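Local coordinates for protein putative cell surface hydrolase (Lactobacillus plantarum, PDB 3LP5) that is probably a cell-surface hydrolase of the alpha/beta-hydrolase clan, although its substrate is not known, at residues F100-H105 with V126-L131. Numbering follows the deposited sequence.
Sequences FYALGH and VHIDRL
Val126 meets Phe100 where two neighbouring parallel strands begin to pair, a worked example of how a beta bulge is absorbed within a central sheet. Its CG1 lies 3.9 Å from Phe100 CD2. His127 contributes its backbone, the carbonyl O accepting a hydrogen bond from Phe100 N at 3.0 Å that is noticeably bent (139° at the hydrogen). Ile128 then slides over one face of the Phe100 ring in a CH-pi contact, its CB 3.5 Å from Phe100 CZ. Phe100 CG sits between its own backbone N and carbonyl carbon (chi1 68°), and the ring extends from there under Ile128. An alanine in place of Phe100 would probably leave Val126 CG1 and Ile128 CB without their aromatic partner and open a gap where the ring lay beneath Ile128. Asp129 N donates a straighter bond to Phe100 O, 2.9 Å long. Here the register slips: Phe100 pairs with Ile128 but Ala102 with Leu131, so 128-131 spends one residue more than its neighbour. Asp129 supplies the kink with a helix-like psi of -45°, and Arg130 N is buried without a partner. Asp129 CB approaches the Tyr101 ring; the Arg130 and Tyr101 side chains lie side by side, pointing the same way, their planes nearly parallel, with Tyr101 CE1 over one face of the guanidinium, toward its rim, and a tight 3.1 Å from Arg130 NH2. Leu231 O fixes Arg130 NE by a hydrogen bond. Regular pairing resumes as Arg130 O accepts from Ala102 N, and Leu131 CD1 packs 3.7 Å from Ala102 CB. The strands belong to a beta-alpha-beta unit whose helix 107-118 covers the face bearing Ala102, Ile128 and Leu131 through Trp112 and Leu116, while strand 7-10 flanks 100-105 along its other edge.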
loop_
_atom_site.group_PDB
_atom_site.type_symbol
_atom_site.label_atom_id
_atom_site.label_comp_id
_atom_site.label_asym_id
_atom_site.label_seq_id
_atom_site.Cartn_x
_atom_site.Cartn_y
_atom_site.Cartn_z
ATOM N N PHE A 100 -0.123 -12.746 -4.066
ATOM C CA PHE A 100 -0.935 -11.770 -3.327
ATOM C C PHE A 100 -0.828 -10.374 -3.966
ATOM O O PHE A 100 0.003 -10.133 -4.860
ATOM C CB PHE A 100 -0.537 -11.713 -1.816
ATOM C CG PHE A 100 0.832 -11.142 -1.574
ATOM C CD1 PHE A 100 0.986 -9.872 -1.119
ATOM C CD2 PHE A 100 1.981 -11.916 -1.822
ATOM C CE1 PHE A 100 2.256 -9.318 -0.874
ATOM C CE2 PHE A 100 3.293 -11.370 -1.612
ATOM C CZ PHE A 100 3.435 -10.082 -1.132
ATOM N N TYR A 101 -1.744 -9.491 -3.583
ATOM C CA TYR A 101 -1.671 -8.088 -3.929
ATOM C C TYR A 101 -1.500 -7.246 -2.653
ATOM O O TYR A 101 -1.961 -7.596 -1.544
ATOM C CB TYR A 101 -2.932 -7.643 -4.664
ATOM C CG TYR A 101 -3.426 -8.673 -5.647
ATOM C CD1 TYR A 101 -2.924 -8.695 -6.922
ATOM C CD2 TYR A 101 -4.302 -9.691 -5.255
ATOM C CE1 TYR A 101 -3.330 -9.611 -7.830
ATOM C CE2 TYR A 101 -4.723 -10.657 -6.172
ATOM C CZ TYR A 101 -4.226 -10.600 -7.469
ATOM O OH TYR A 101 -4.603 -11.507 -8.447
ATOM N N ALA A 102 -0.881 -6.101 -2.830
ATOM C CA ALA A 102 -0.579 -5.268 -1.675
ATOM C C ALA A 102 -1.106 -3.863 -1.872
ATOM O O ALA A 102 -0.975 -3.301 -2.965
ATOM C CB ALA A 102 0.933 -5.264 -1.451
ATOM N N LEU A 103 -1.729 -3.304 -0.807
ATOM C CA LEU A 103 -2.116 -1.922 -0.772
ATOM C C LEU A 103 -1.404 -1.283 0.418
ATOM O O LEU A 103 -1.516 -1.782 1.547
ATOM C CB LEU A 103 -3.628 -1.752 -0.592
ATOM C CG LEU A 103 -4.146 -0.313 -0.503
ATOM C CD1 LEU A 103 -4.083 0.444 -1.794
ATOM C CD2 LEU A 103 -5.606 -0.200 -0.016
ATOM N N GLY A 104 -0.718 -0.168 0.184
ATOM C CA GLY A 104 -0.053 0.601 1.259
ATOM C C GLY A 104 -0.572 2.026 1.291
ATOM O O GLY A 104 -0.440 2.795 0.309
ATOM N N HIS A 105 -1.176 2.418 2.411
ATOM C CA HIS A 105 -1.664 3.776 2.510
ATOM C C HIS A 105 -0.675 4.604 3.299
ATOM O O HIS A 105 -0.236 4.207 4.375
ATOM C CB HIS A 105 -3.060 3.825 3.170
ATOM C CG HIS A 105 -3.600 5.213 3.296
ATOM N ND1 HIS A 105 -4.227 5.668 4.430
ATOM C CD2 HIS A 105 -3.584 6.262 2.429
ATOM C CE1 HIS A 105 -4.577 6.935 4.269
ATOM N NE2 HIS A 105 -4.198 7.323 3.059
ATOM N N VAL A 126 6.240 -17.453 -2.380
ATOM C CA VAL A 126 5.088 -16.555 -2.361
ATOM C C VAL A 126 5.411 -15.299 -3.160
ATOM O O VAL A 126 6.351 -14.552 -2.821
ATOM C CB VAL A 126 4.718 -16.197 -0.914
ATOM C CG1 VAL A 126 3.369 -15.481 -0.850
ATOM C CG2 VAL A 126 4.670 -17.447 -0.086
ATOM N N HIS A 127 4.668 -15.042 -4.230
ATOM C CA HIS A 127 5.000 -13.864 -5.059
ATOM C C HIS A 127 3.944 -12.748 -5.019
ATOM O O HIS A 127 2.765 -13.042 -4.895
ATOM C CB HIS A 127 5.258 -14.297 -6.491
ATOM C CG HIS A 127 6.271 -15.396 -6.592
ATOM N ND1 HIS A 127 5.919 -16.714 -6.814
ATOM C CD2 HIS A 127 7.617 -15.391 -6.416
ATOM C CE1 HIS A 127 7.006 -17.469 -6.812
ATOM N NE2 HIS A 127 8.048 -16.693 -6.563
ATOM N N ILE A 128 4.393 -11.484 -5.124
ATOM C CA ILE A 128 3.472 -10.355 -5.200
ATOM C C ILE A 128 3.200 -10.099 -6.673
ATOM O O ILE A 128 4.094 -10.206 -7.471
ATOM C CB ILE A 128 4.024 -9.128 -4.485
ATOM C CG1 ILE A 128 2.990 -7.985 -4.458
ATOM C CG2 ILE A 128 5.393 -8.710 -5.066
ATOM C CD1 ILE A 128 3.490 -6.833 -3.788
ATOM N N ASP A 129 1.956 -9.825 -7.025
ATOM C CA ASP A 129 1.587 -9.560 -8.422
ATOM C C ASP A 129 1.475 -8.058 -8.673
ATOM O O ASP A 129 1.941 -7.528 -9.719
ATOM C CB ASP A 129 0.214 -10.188 -8.761
ATOM C CG ASP A 129 0.251 -11.720 -8.859
ATOM O OD1 ASP A 129 1.359 -12.321 -8.794
ATOM O OD2 ASP A 129 -0.838 -12.347 -9.016
ATOM N N ARG A 130 0.818 -7.375 -7.739
ATOM C CA ARG A 130 0.538 -5.941 -7.866
ATOM C C ARG A 130 0.669 -5.226 -6.511
ATOM O O ARG A 130 0.306 -5.799 -5.493
ATOM C CB ARG A 130 -0.855 -5.719 -8.426
ATOM C CG ARG A 130 -0.970 -6.252 -9.860
ATOM C CD ARG A 130 -2.234 -5.730 -10.603
ATOM N NE ARG A 130 -3.391 -6.353 -9.973
ATOM C CZ ARG A 130 -4.011 -7.427 -10.457
ATOM N NH1 ARG A 130 -3.570 -7.978 -11.566
ATOM N NH2 ARG A 130 -5.056 -7.941 -9.819
ATOM N N LEU A 131 1.264 -4.032 -6.540
ATOM C CA LEU A 131 1.375 -3.063 -5.425
ATOM C C LEU A 131 0.751 -1.704 -5.767
ATOM O O LEU A 131 1.063 -1.094 -6.798
ATOM C CB LEU A 131 2.860 -2.852 -5.045
ATOM C CG LEU A 131 3.130 -1.762 -3.977
ATOM C CD1 LEU A 131 2.469 -2.103 -2.593
ATOM C CD2 LEU A 131 4.665 -1.561 -3.942
#